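Local coordinates for HydG protein (Carboxydothermus hydrogenoformans, PDB 4RTB) that is an [FeFe]-hydrogenase maturase of the radical SAM family that binds an iron-sulfur cluster and S-adenosylmethionine and probably makes carbon monoxide and cyanide from tyrosine, at residues Q78-Q83 against I309-R314; K94-F99 against E380-K385; Q23-L28 against I265-Y270; F417-A422 against P456-I461. All coordinates share one frame; numbering follows the deposited sequence.

Interaction 1. Residues Q78-Q83 against I309-R314; sequences QILFWQ and IVALLR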
loop_
_atom_site.group_PDB
_atom_site.type_symbol
_atom_site.label_atom_id
_atom_site.label_comp_id
_atom_site.label_asym_id
_atom_site.label_seq_id
_atom_site.Cartn_x
_atom_site.Cartn_y
_atom_site.Cartn_z
ATOM N N GLN A 78 5.861 19.030 -14.133
ATOM C CA GLN A 78 7.195 19.212 -13.566
ATOM C C GLN A 78 7.161 19.799 -12.150
ATOM O O GLN A 78 7.869 19.318 -11.258
ATOM C CB GLN A 78 8.045 20.102 -14.478
ATOM C CG GLN A 78 8.970 19.345 -15.430
ATOM C CD GLN A 78 8.256 18.765 -16.641
ATOM O OE1 GLN A 78 7.239 18.084 -16.515
ATOM N NE2 GLN A 78 8.793 19.035 -17.826
ATOM N N ILE A 79 6.344 20.830 -11.941
ATOM C CA ILE A 79 6.255 21.451 -10.620
ATOM C C ILE A 79 5.537 20.521 -9.634
ATOM O O ILE A 79 5.883 20.471 -8.447
ATOM C CB ILE A 79 5.542 22.834 -10.676
ATOM C CG1 ILE A 79 5.574 23.523 -9.307
ATOM C CG2 ILE A 79 4.108 22.705 -11.167
ATOM C CD1 ILE A 79 6.965 23.827 -8.794
ATOM N N LEU A 80 4.557 19.772 -10.134
ATOM C CA LEU A 80 3.858 18.787 -9.318
ATOM C C LEU A 80 4.831 17.738 -8.796
ATOM O O LEU A 80 4.895 17.480 -7.591
ATOM C CB LEU A 80 2.739 18.117 -10.120
ATOM C CG LEU A 80 2.074 16.867 -9.537
ATOM C CD1 LEU A 80 1.336 17.180 -8.246
ATOM C CD2 LEU A 80 1.135 16.244 -10.561
ATOM N N PHE A 81 5.594 17.147 -9.711
ATOM C CA PHE A 81 6.564 16.121 -9.348
ATOM C C PHE A 81 7.610 16.685 -8.395
ATOM O O PHE A 81 7.979 16.040 -7.412
ATOM C CB PHE A 81 7.236 15.544 -10.597
ATOM C CG PHE A 81 6.298 14.782 -11.493
ATOM C CD1 PHE A 81 5.036 14.413 -11.048
ATOM C CD2 PHE A 81 6.679 14.425 -12.776
ATOM C CE1 PHE A 81 4.173 13.711 -11.865
ATOM C CE2 PHE A 81 5.818 13.720 -13.600
ATOM C CZ PHE A 81 4.564 13.363 -13.143
ATOM N N TRP A 82 8.073 17.895 -8.695
ATOM C CA TRP A 82 9.039 18.590 -7.850
ATOM C C TRP A 82 8.548 18.681 -6.402
ATOM O O TRP A 82 9.245 18.265 -5.462
ATOM C CB TRP A 82 9.308 19.984 -8.419
ATOM C CG TRP A 82 10.431 20.720 -7.769
ATOM C CD1 TRP A 82 11.763 20.455 -7.886
ATOM C CD2 TRP A 82 10.323 21.867 -6.920
ATOM N NE1 TRP A 82 12.492 21.357 -7.152
ATOM C CE2 TRP A 82 11.629 22.237 -6.549
ATOM C CE3 TRP A 82 9.245 22.613 -6.432
ATOM C CZ2 TRP A 82 11.890 23.320 -5.714
ATOM C CZ3 TRP A 82 9.504 23.688 -5.602
ATOM C CH2 TRP A 82 10.816 24.033 -5.253
ATOM N N GLN A 83 7.335 19.203 -6.235
ATOM C CA GLN A 83 6.724 19.299 -4.912
ATOM C C GLN A 83 6.565 17.935 -4.246
ATOM O O GLN A 83 6.806 17.795 -3.045
ATOM C CB GLN A 83 5.365 19.991 -5.000
ATOM C CG GLN A 83 5.392 21.434 -4.543
ATOM C CD GLN A 83 5.841 21.577 -3.102
ATOM O OE1 GLN A 83 5.501 20.758 -2.248
ATOM N NE2 GLN A 83 6.618 22.619 -2.825
ATOM N N ILE A 309 -0.727 10.284 -9.895
ATOM C CA ILE A 309 -1.568 9.861 -8.780
ATOM C C ILE A 309 -0.743 9.779 -7.507
ATOM O O ILE A 309 -1.147 10.314 -6.479
ATOM C CB ILE A 309 -2.251 8.489 -8.992
ATOM C CG1 ILE A 309 -2.613 8.251 -10.454
ATOM C CG2 ILE A 309 -3.508 8.398 -8.139
ATOM C CD1 ILE A 309 -3.220 6.887 -10.704
ATOM N N VAL A 310 0.410 9.113 -7.566
ATOM C CA VAL A 310 1.212 8.964 -6.349
ATOM C C VAL A 310 1.756 10.319 -5.888
ATOM O O VAL A 310 1.959 10.542 -4.687
ATOM C CB VAL A 310 2.386 7.959 -6.533
ATOM C CG1 VAL A 310 2.015 6.884 -7.540
ATOM C CG2 VAL A 310 3.673 8.664 -6.944
ATOM N N ALA A 311 1.962 11.228 -6.838
ATOM C CA ALA A 311 2.451 12.562 -6.517
ATOM C C ALA A 311 1.376 13.347 -5.786
ATOM O O ALA A 311 1.611 13.879 -4.700
ATOM C CB ALA A 311 2.880 13.294 -7.776
ATOM N N LEU A 312 0.196 13.411 -6.393
ATOM C CA LEU A 312 -0.939 14.109 -5.807
ATOM C C LEU A 312 -1.325 13.535 -4.450
ATOM O O LEU A 312 -1.655 14.271 -3.532
ATOM C CB LEU A 312 -2.132 14.062 -6.756
ATOM C CG LEU A 312 -2.081 15.118 -7.856
ATOM C CD1 LEU A 312 -3.029 14.762 -8.980
ATOM C CD2 LEU A 312 -2.424 16.480 -7.275
ATOM N N LEU A 313 -1.281 12.215 -4.328
ATOM C CA LEU A 313 -1.561 11.565 -3.058
ATOM C C LEU A 313 -0.519 11.938 -2.011
ATOM O O LEU A 313 -0.862 12.217 -0.861
ATOM C CB LEU A 313 -1.620 10.049 -3.234
ATOM C CG LEU A 313 -2.997 9.491 -3.594
ATOM C CD1 LEU A 313 -2.861 8.362 -4.590
ATOM C CD2 LEU A 313 -3.718 9.014 -2.343
ATOM N N ARG A 314 0.751 11.951 -2.408
ATOM C CA ARG A 314 1.810 12.332 -1.481
ATOM C C ARG A 314 1.664 13.782 -1.013
ATOM O O ARG A 314 1.863 14.082 0.166
ATOM C CB ARG A 314 3.190 12.128 -2.112
ATOM C CG ARG A 314 4.350 12.702 -1.295
ATOM C CD ARG A 314 4.824 11.772 -0.175
ATOM N NE ARG A 314 3.816 11.545 0.857
ATOM C CZ ARG A 314 3.324 10.351 1.170
ATOM N NH1 ARG A 314 3.755 9.268 0.538
ATOM N NH2 ARG A 314 2.407 10.240 2.119
#
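L80 and F81 both lean on the methyl of A311, and all of it is apolar. That methyl is the common point: L80 CG lies 4.1 Å from A311 CB, and F81 CD1 is also 4.1 Å from A311 CB. The methyl sits at the rim of the phenyl ring, near its plane, so it meets an edge and not the π face. Beyond it, L80 CD1 reaches L312 CD2 at 3.9 Å, and the two leucine side chains cross at about a right angle. L80 gets there because its CG stands opposite the backbone N (chi1 168°), which carries the branch across to the neighbouring helix. F81 does the reverse: its CA–CB bond points away from 309-314, and only the ring turns back. The segments are parts of helices 74-91 and 303-316; the axes of the two six-residue segments approach to 9.1 Å, 54° apart in direction. Helix 303-316 is the crossover between parallel strands 281-283 and 321-324, one βα unit of the radical SAM barrel; helix 74-91 packs on its outer side just before strand 95-105 begins. Further out, L339 of helix 330-339 touches both F81 and A311, while A68 and F69 of helix 62-70 cover L312. At the end of the segment, the guanidinium of R314 is tied by weak hydrogen bonds to the backbone oxygens of L317, P318 and G340.

Interaction 2. Residues K94-F99 against E380-K385; sequences KRIVLF and EVLIDK
L382 faces I96 and L98 of the strand, and the helix residues on each side of it work elsewhere. Going along 380-385, E380 comes first, its OE2 in a salt bridge with K443 of helix 438-454. V381 packs on D334 of helix 330-339. Next is L382, the residue that carries the contact: its CD1 lies 3.8 Å from I96 CG2 and, on the same methyl, 4.1 Å from L98 CD2. The isoleucine and leucine side chains cross at about a right angle, whereas L98 and L382 reach out to each other tip to tip. With its CG opposite the carbonyl carbon (chi1 -77°), L382 extends its branch toward the strand. I383 packs back on K443 and Y447, and the chain leaves helical geometry at K385. Helix 375-384 leads into strand 388-390, which runs parallel to 95-105 and pairs with it through the backbones of K94 and I96, while L382 packs on 95-105 itself. I96 and L98, two residues apart, point to the same side of the strand and bracket one leucine methyl. With no hydrogen bond or charge pair joining the segments, their fit rests on shape and on the exclusion of water.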
loop_
_atom_site.group_PDB
_atom_site.type_symbol
_atom_site.label_atom_id
_atom_site.label_comp_id
_atom_site.label_asym_id
_atom_site.label_seq_id
_atom_site.Cartn_x
_atom_site.Cartn_y
_atom_site.Cartn_z
ATOM N N LYS A 94 14.885 9.229 2.602
ATOM C CA LYS A 94 15.206 8.241 1.581
ATOM C C LYS A 94 14.737 6.854 2.013
ATOM O O LYS A 94 15.242 5.838 1.535
ATOM C CB LYS A 94 16.709 8.239 1.296
ATOM C CG LYS A 94 17.197 9.448 0.505
ATOM C CD LYS A 94 16.508 9.516 -0.849
ATOM C CE LYS A 94 17.162 10.527 -1.776
ATOM N NZ LYS A 94 16.419 10.623 -3.065
ATOM N N ARG A 95 13.754 6.823 2.906
ATOM C CA ARG A 95 13.310 5.578 3.522
ATOM C C ARG A 95 12.195 4.885 2.745
ATOM O O ARG A 95 11.164 5.487 2.441
ATOM C CB ARG A 95 12.841 5.844 4.952
ATOM C CG ARG A 95 12.658 4.594 5.781
ATOM C CD ARG A 95 11.946 4.900 7.082
ATOM N NE ARG A 95 10.585 5.367 6.844
ATOM C CZ ARG A 95 9.507 4.854 7.425
ATOM N NH1 ARG A 95 9.626 3.858 8.292
ATOM N NH2 ARG A 95 8.309 5.345 7.143
ATOM N N ILE A 96 12.409 3.613 2.433
ATOM C CA ILE A 96 11.380 2.799 1.799
ATOM C C ILE A 96 11.180 1.512 2.602
ATOM O O ILE A 96 12.135 0.784 2.883
ATOM C CB ILE A 96 11.734 2.478 0.330
ATOM C CG1 ILE A 96 10.710 1.514 -0.275
ATOM C CG2 ILE A 96 13.157 1.930 0.215
ATOM C CD1 ILE A 96 9.347 2.135 -0.481
ATOM N N VAL A 97 9.938 1.249 2.993
ATOM C CA VAL A 97 9.641 0.098 3.834
ATOM C C VAL A 97 9.277 -1.112 2.985
ATOM O O VAL A 97 8.492 -1.007 2.041
ATOM C CB VAL A 97 8.500 0.404 4.813
ATOM C CG1 VAL A 97 8.311 -0.750 5.781
ATOM C CG2 VAL A 97 8.790 1.691 5.567
ATOM N N LEU A 98 9.854 -2.262 3.319
ATOM C CA LEU A 98 9.625 -3.476 2.547
ATOM C C LEU A 98 8.812 -4.510 3.323
ATOM O O LEU A 98 9.025 -4.725 4.523
ATOM C CB LEU A 98 10.957 -4.088 2.105
ATOM C CG LEU A 98 11.898 -3.190 1.298
ATOM C CD1 LEU A 98 13.028 -4.014 0.703
ATOM C CD2 LEU A 98 11.152 -2.425 0.212
ATOM N N PHE A 99 7.874 -5.142 2.626
ATOM C CA PHE A 99 7.072 -6.211 3.202
ATOM C C PHE A 99 6.807 -7.285 2.158
ATOM O O PHE A 99 6.977 -7.058 0.959
ATOM C CB PHE A 99 5.748 -5.668 3.745
ATOM C CG PHE A 99 4.764 -5.288 2.674
ATOM C CD1 PHE A 99 4.846 -4.054 2.048
ATOM C CD2 PHE A 99 3.750 -6.159 2.299
ATOM C CE1 PHE A 99 3.941 -3.700 1.061
ATOM C CE2 PHE A 99 2.844 -5.809 1.314
ATOM C CZ PHE A 99 2.940 -4.579 0.695
ATOM N N GLU A 380 19.905 -4.344 -3.241
ATOM C CA GLU A 380 21.077 -3.830 -3.938
ATOM C C GLU A 380 20.697 -2.619 -4.790
ATOM O O GLU A 380 21.274 -1.532 -4.654
ATOM C CB GLU A 380 21.685 -4.930 -4.808
ATOM C CG GLU A 380 23.198 -4.946 -4.891
ATOM C CD GLU A 380 23.713 -6.232 -5.515
ATOM O OE1 GLU A 380 22.883 -7.114 -5.830
ATOM O OE2 GLU A 380 24.942 -6.364 -5.687
ATOM N N VAL A 381 19.708 -2.814 -5.660
ATOM C CA VAL A 381 19.237 -1.747 -6.533
ATOM C C VAL A 381 18.785 -0.524 -5.736
ATOM O O VAL A 381 19.153 0.602 -6.066
ATOM C CB VAL A 381 18.079 -2.220 -7.431
ATOM C CG1 VAL A 381 17.618 -1.094 -8.344
ATOM C CG2 VAL A 381 18.503 -3.431 -8.248
ATOM N N LEU A 382 17.999 -0.748 -4.688
ATOM C CA LEU A 382 17.530 0.345 -3.841
ATOM C C LEU A 382 18.694 1.112 -3.233
ATOM O O LEU A 382 18.693 2.344 -3.205
ATOM C CB LEU A 382 16.624 -0.179 -2.724
ATOM C CG LEU A 382 15.190 -0.545 -3.102
ATOM C CD1 LEU A 382 14.413 -0.994 -1.873
ATOM C CD2 LEU A 382 14.505 0.629 -3.773
ATOM N N ILE A 383 19.689 0.377 -2.755
ATOM C CA ILE A 383 20.817 0.987 -2.078
ATOM C C ILE A 383 21.664 1.778 -3.071
ATOM O O ILE A 383 22.343 2.734 -2.692
ATOM C CB ILE A 383 21.676 -0.077 -1.348
ATOM C CG1 ILE A 383 22.117 0.437 0.021
ATOM C CG2 ILE A 383 22.882 -0.500 -2.179
ATOM C CD1 ILE A 383 22.997 -0.532 0.762
ATOM N N ASP A 384 21.605 1.398 -4.346
ATOM C CA ASP A 384 22.345 2.132 -5.367
ATOM C C ASP A 384 21.603 3.388 -5.827
ATOM O O ASP A 384 22.228 4.359 -6.254
ATOM C CB ASP A 384 22.650 1.230 -6.564
ATOM C CG ASP A 384 24.102 0.786 -6.600
ATOM O OD1 ASP A 384 24.898 1.403 -7.341
ATOM O OD2 ASP A 384 24.447 -0.176 -5.883
ATOM N N LYS A 385 20.277 3.373 -5.732
ATOM C CA LYS A 385 19.478 4.547 -6.080
ATOM C C LYS A 385 19.388 5.510 -4.893
ATOM O O LYS A 385 18.633 6.485 -4.925
ATOM C CB LYS A 385 18.075 4.138 -6.547
ATOM C CG LYS A 385 18.075 3.093 -7.655
ATOM C CD LYS A 385 17.027 3.373 -8.725
ATOM C CE LYS A 385 17.058 2.307 -9.816
ATOM N NZ LYS A 385 15.937 2.459 -10.789
#

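Interaction 3. Residues Q23-L28 against I265-Y270; sequences QEIITL and IAHADY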
loop_
_atom_site.group_PDB
_atom_site.type_symbol
_atom_site.label_atom_id
_atom_site.label_comp_id
_atom_site.label_asym_id
_atom_site.label_seq_id
_atom_site.Cartn_x
_atom_site.Cartn_y
_atom_site.Cartn_z
ATOM N N GLN A 23 -21.856 7.917 3.327
ATOM C CA GLN A 23 -22.600 8.266 2.116
ATOM C C GLN A 23 -22.244 9.659 1.603
ATOM O O GLN A 23 -22.050 9.862 0.398
ATOM C CB GLN A 23 -24.111 8.172 2.373
ATOM C CG GLN A 23 -24.632 6.759 2.622
ATOM C CD GLN A 23 -24.508 6.317 4.073
ATOM O OE1 GLN A 23 -23.498 6.568 4.732
ATOM N NE2 GLN A 23 -25.539 5.648 4.574
ATOM N N GLU A 24 -22.146 10.599 2.540
ATOM C CA GLU A 24 -21.769 11.980 2.262
ATOM C C GLU A 24 -20.566 12.067 1.321
ATOM O O GLU A 24 -20.597 12.824 0.343
ATOM C CB GLU A 24 -21.484 12.717 3.574
ATOM C CG GLU A 24 -22.717 12.842 4.476
ATOM C CD GLU A 24 -22.431 13.519 5.807
ATOM O OE1 GLU A 24 -23.383 14.062 6.410
ATOM O OE2 GLU A 24 -21.264 13.504 6.255
ATOM N N ILE A 25 -19.535 11.269 1.601
ATOM C CA ILE A 25 -18.349 11.205 0.749
ATOM C C ILE A 25 -18.729 11.103 -0.721
ATOM O O ILE A 25 -18.355 11.965 -1.524
ATOM C CB ILE A 25 -17.449 10.007 1.103
ATOM C CG1 ILE A 25 -16.934 10.115 2.539
ATOM C CG2 ILE A 25 -16.291 9.907 0.130
ATOM C CD1 ILE A 25 -16.191 8.880 3.002
ATOM N N ILE A 26 -19.504 10.071 -1.058
ATOM C CA ILE A 26 -19.881 9.830 -2.449
ATOM C C ILE A 26 -20.588 11.038 -3.053
ATOM O O ILE A 26 -20.368 11.355 -4.221
ATOM C CB ILE A 26 -20.785 8.593 -2.609
ATOM C CG1 ILE A 26 -20.148 7.377 -1.947
ATOM C CG2 ILE A 26 -21.041 8.297 -4.078
ATOM C CD1 ILE A 26 -20.797 7.021 -0.655
ATOM N N THR A 27 -21.419 11.723 -2.268
ATOM C CA THR A 27 -22.047 12.934 -2.784
ATOM C C THR A 27 -20.949 13.938 -3.116
ATOM O O THR A 27 -20.846 14.374 -4.259
ATOM C CB THR A 27 -23.064 13.559 -1.800
ATOM O OG1 THR A 27 -22.652 13.316 -0.452
ATOM C CG2 THR A 27 -24.453 12.970 -2.013
ATOM N N LEU A 28 -20.103 14.252 -2.133
ATOM C CA LEU A 28 -19.023 15.225 -2.311
ATOM C C LEU A 28 -18.194 14.940 -3.562
ATOM O O LEU A 28 -18.192 15.735 -4.508
ATOM C CB LEU A 28 -18.111 15.246 -1.079
ATOM C CG LEU A 28 -16.828 16.082 -1.153
ATOM C CD1 LEU A 28 -17.125 17.528 -1.526
ATOM C CD2 LEU A 28 -16.071 16.019 0.165
ATOM N N ILE A 265 -8.855 10.565 -1.407
ATOM C CA ILE A 265 -8.555 11.751 -0.620
ATOM C C ILE A 265 -9.771 12.172 0.200
ATOM O O ILE A 265 -9.642 12.524 1.375
ATOM C CB ILE A 265 -8.096 12.921 -1.513
ATOM C CG1 ILE A 265 -6.906 12.489 -2.374
ATOM C CG2 ILE A 265 -7.726 14.125 -0.662
ATOM C CD1 ILE A 265 -6.403 13.565 -3.307
ATOM N N ALA A 266 -10.949 12.114 -0.414
ATOM C CA ALA A 266 -12.189 12.424 0.294
ATOM C C ALA A 266 -12.394 11.480 1.474
ATOM O O ALA A 266 -12.854 11.890 2.542
ATOM C CB ALA A 266 -13.375 12.351 -0.654
ATOM N N HIS A 267 -12.039 10.216 1.269
ATOM C CA HIS A 267 -12.197 9.176 2.276
ATOM C C HIS A 267 -11.290 9.429 3.479
ATOM O O HIS A 267 -11.747 9.423 4.627
ATOM C CB HIS A 267 -11.901 7.806 1.659
ATOM C CG HIS A 267 -12.437 6.656 2.448
ATOM N ND1 HIS A 267 -12.338 5.344 2.017
ATOM C CD2 HIS A 267 -13.082 6.604 3.636
ATOM C CE1 HIS A 267 -12.891 4.548 2.905
ATOM N NE2 HIS A 267 -13.351 5.287 3.904
ATOM N N ALA A 268 -10.007 9.656 3.207
ATOM C CA ALA A 268 -9.040 9.961 4.261
ATOM C C ALA A 268 -9.420 11.237 5.010
ATOM O O ALA A 268 -9.326 11.300 6.242
ATOM C CB ALA A 268 -7.647 10.084 3.679
ATOM N N ASP A 269 -9.841 12.251 4.256
ATOM C CA ASP A 269 -10.390 13.475 4.827
ATOM C C ASP A 269 -11.486 13.156 5.834
ATOM O O ASP A 269 -11.436 13.591 6.991
ATOM C CB ASP A 269 -10.950 14.378 3.725
ATOM C CG ASP A 269 -10.059 15.567 3.428
ATOM O OD1 ASP A 269 -8.820 15.410 3.443
ATOM O OD2 ASP A 269 -10.605 16.660 3.167
ATOM N N TYR A 270 -12.474 12.390 5.372
ATOM C CA TYR A 270 -13.615 11.993 6.188
ATOM C C TYR A 270 -13.182 11.311 7.479
ATOM O O TYR A 270 -13.636 11.685 8.562
ATOM C CB TYR A 270 -14.542 11.068 5.397
ATOM C CG TYR A 270 -15.615 10.403 6.234
ATOM C CD1 TYR A 270 -15.422 9.133 6.767
ATOM C CD2 TYR A 270 -16.821 11.042 6.489
ATOM C CE1 TYR A 270 -16.395 8.524 7.533
ATOM C CE2 TYR A 270 -17.803 10.437 7.253
ATOM C CZ TYR A 270 -17.585 9.177 7.771
ATOM O OH TYR A 270 -18.555 8.564 8.533
#
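The rings of H267 and Y270 both meet the side chain of I25, and each meets it obliquely. I25 CD1 is 3.6 Å from Y270 CG, and the same methyl is 3.9 Å from H267 CD2. The isoleucine crosses the tyrosine side chain at about a right angle, with I25 CG1 3.8 Å from Y270 CB. On its other branch, I25 CG2 reaches A266 CB at 3.9 Å. The split follows from chi1 of -62°, which sets CG1 opposite the carbonyl carbon and CG2 opposite the backbone N, so one residue spans a full turn of the partner helix. That partner, helix 257-275, is the crossover between parallel strands 246-249 and 281-283 of the radical SAM barrel; the N-terminal helix 23-39 lies on its outside, and the axes of the two segments pass 9.8 Å apart, their directions differing by 140°. With an alanine here in place of I25, the base of the Y270 ring would probably lose its apolar neighbour, and a gap would open beside A266 and H267. Both rings are pinned at their polar ends by other residues: H267 ND1 hydrogen-bonds Y211 OH, the two rings meeting at about 80°, and Y270 OH is bonded to E236 OE1. The side chain of H267 stands about 8 Å from that of R231, an S-adenosylmethionine-binding residue.

Interaction 4. Residues F417-A422 against P456-I461; sequences FCTPDA and PNFENI
No hydrogen bond passes from T419 and P420 to F458 and I461; a sound polar bond nearby, A422 O with S425 OG, stays inside helix 419-432. What joins the segments is carbon against carbon. F458 brings the far end of its ring to the start of that helix: CZ lies 3.9 Å from P420 CD, and CE1 lies 4.1 Å from T419 CB. Both approaches are oblique to the ring plane, and the proline and phenylalanine side chains cross at about a right angle. Farther round the same pyrrolidine ring, on the same face, P420 CB is 4.0 Å from I461 CD1, so the proline is touched at two of its carbons by residues three apart in the sequence. I461 is extended out to this contact, with chi1 -62° and chi2 179°, and it also packs on L423 and F424 of helix 419-432. F458 occupies the N-cap position of helix 459-468, and P420 lies in the first turn of its own helix, where lacking an N-H costs nothing. Two helix beginnings are therefore brought together in the C-terminal region of the chain, near strand 388-390, whose L388 touches T419. All four touching residues are partly exposed. The contact rests on the packing of apolar groups, with no polar bond between the segments to set its direction.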
loop_
_atom_site.group_PDB
_atom_site.type_symbol
_atom_site.label_atom_id
_atom_site.label_comp_id
_atom_site.label_asym_id
_atom_site.label_seq_id
_atom_site.Cartn_x
_atom_site.Cartn_y
_atom_site.Cartn_z
ATOM N N PHE A 417 12.037 13.153 11.301
ATOM C CA PHE A 417 12.847 12.273 10.467
ATOM C C PHE A 417 12.788 10.833 10.967
ATOM O O PHE A 417 12.414 9.925 10.222
ATOM C CB PHE A 417 14.288 12.763 10.424
ATOM N N CYS A 418 13.160 10.646 12.233
ATOM C CA CYS A 418 13.172 9.340 12.900
ATOM C C CYS A 418 13.834 8.241 12.067
ATOM O O CYS A 418 13.303 7.138 11.925
ATOM C CB CYS A 418 11.753 8.917 13.279
ATOM S SG CYS A 418 11.637 8.240 14.951
ATOM N N THR A 419 15.001 8.566 11.524
ATOM C CA THR A 419 15.825 7.623 10.774
ATOM C C THR A 419 16.419 6.439 11.577
ATOM O O THR A 419 16.477 5.333 11.042
ATOM C CB THR A 419 16.982 8.373 10.077
ATOM O OG1 THR A 419 16.461 9.528 9.408
ATOM C CG2 THR A 419 17.679 7.483 9.063
ATOM N N PRO A 420 16.866 6.655 12.841
ATOM C CA PRO A 420 17.487 5.583 13.638
ATOM C C PRO A 420 16.838 4.197 13.576
ATOM O O PRO A 420 17.552 3.213 13.365
ATOM C CB PRO A 420 17.394 6.127 15.078
ATOM C CG PRO A 420 16.592 7.401 14.985
ATOM C CD PRO A 420 16.861 7.902 13.620
ATOM N N ASP A 421 15.525 4.115 13.771
ATOM C CA ASP A 421 14.856 2.820 13.779
ATOM C C ASP A 421 15.038 2.113 12.436
ATOM O O ASP A 421 15.355 0.922 12.391
ATOM C CB ASP A 421 13.371 2.977 14.106
ATOM C CG ASP A 421 12.768 1.712 14.696
ATOM O OD1 ASP A 421 13.447 1.057 15.517
ATOM O OD2 ASP A 421 11.618 1.374 14.342
ATOM N N ALA A 422 14.856 2.859 11.349
ATOM C CA ALA A 422 15.040 2.325 10.002
ATOM C C ALA A 422 16.487 1.891 9.773
ATOM O O ALA A 422 16.751 0.812 9.223
ATOM C CB ALA A 422 14.627 3.356 8.967
ATOM N N PRO A 456 24.880 14.910 11.579
ATOM C CA PRO A 456 25.756 15.142 12.735
ATOM C C PRO A 456 25.056 14.949 14.080
ATOM O O PRO A 456 25.726 14.832 15.109
ATOM C CB PRO A 456 26.183 16.600 12.554
ATOM C CG PRO A 456 25.015 17.231 11.880
ATOM C CD PRO A 456 24.424 16.176 10.976
ATOM N N ASN A 457 23.727 14.920 14.070
ATOM C CA ASN A 457 22.964 14.688 15.290
ATOM C C ASN A 457 22.967 13.213 15.683
ATOM O O ASN A 457 22.453 12.842 16.741
ATOM C CB ASN A 457 21.526 15.180 15.119
ATOM N N PHE A 458 23.543 12.378 14.822
ATOM C CA PHE A 458 23.558 10.932 15.033
ATOM C C PHE A 458 24.981 10.367 15.108
ATOM O O PHE A 458 25.277 9.357 14.469
ATOM C CB PHE A 458 22.800 10.214 13.908
ATOM C CG PHE A 458 21.353 10.624 13.759
ATOM C CD1 PHE A 458 20.707 10.455 12.544
ATOM C CD2 PHE A 458 20.635 11.156 14.820
ATOM C CE1 PHE A 458 19.383 10.816 12.383
ATOM C CE2 PHE A 458 19.305 11.522 14.665
ATOM C CZ PHE A 458 18.680 11.351 13.444
ATOM N N GLU A 459 25.858 11.011 15.873
ATOM C CA GLU A 459 27.237 10.542 16.020
ATOM C C GLU A 459 27.292 9.193 16.746
ATOM O O GLU A 459 27.866 8.216 16.238
ATOM C CB GLU A 459 28.072 11.588 16.768
ATOM C CG GLU A 459 29.560 11.605 16.424
ATOM C CD GLU A 459 30.386 10.654 17.274
ATOM O OE1 GLU A 459 29.810 9.971 18.148
ATOM O OE2 GLU A 459 31.618 10.591 17.074
ATOM N N ASN A 460 26.688 9.146 17.934
ATOM C CA ASN A 460 26.688 7.935 18.751
ATOM C C ASN A 460 25.971 6.770 18.070
ATOM O O ASN A 460 26.332 5.605 18.268
ATOM C CB ASN A 460 26.052 8.211 20.115
ATOM C CG ASN A 460 26.936 9.051 21.012
ATOM O OD1 ASN A 460 27.836 8.527 21.661
ATOM N ND2 ASN A 460 26.675 10.357 21.064
ATOM N N ILE A 461 24.948 7.087 17.280
ATOM C CA ILE A 461 24.277 6.085 16.457
ATOM C C ILE A 461 25.272 5.471 15.480
ATOM O O ILE A 461 25.298 4.257 15.297
ATOM C CB ILE A 461 23.090 6.683 15.682
ATOM C CG1 ILE A 461 22.034 7.212 16.655
ATOM C CG2 ILE A 461 22.487 5.656 14.744
ATOM C CD1 ILE A 461 20.845 7.849 15.974
#

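Interactions 1 to 3 involve the barrel or helices packed on it; interaction 4 joins C-terminal helices beside it. Interactions 2 and 4 are the pair that touch: R95 CD lies 3.6 Å from A422 CB, and strand 388-390 borders both. Interactions 1 and 3 approach to about 5 Å at their nearest atoms, and helix 257-275, which supplies 265-270, also packs L261 and V264 against segment 309-314. Interactions 2 and 3 lie on opposite sides of the chain's centre, their own centres about 33 Å apart. Of the four, interaction 3 comes near the active site, with the side chain of H267 about 12 Å from the bound S-adenosylmethionine; the other three lie away from the annotated sites.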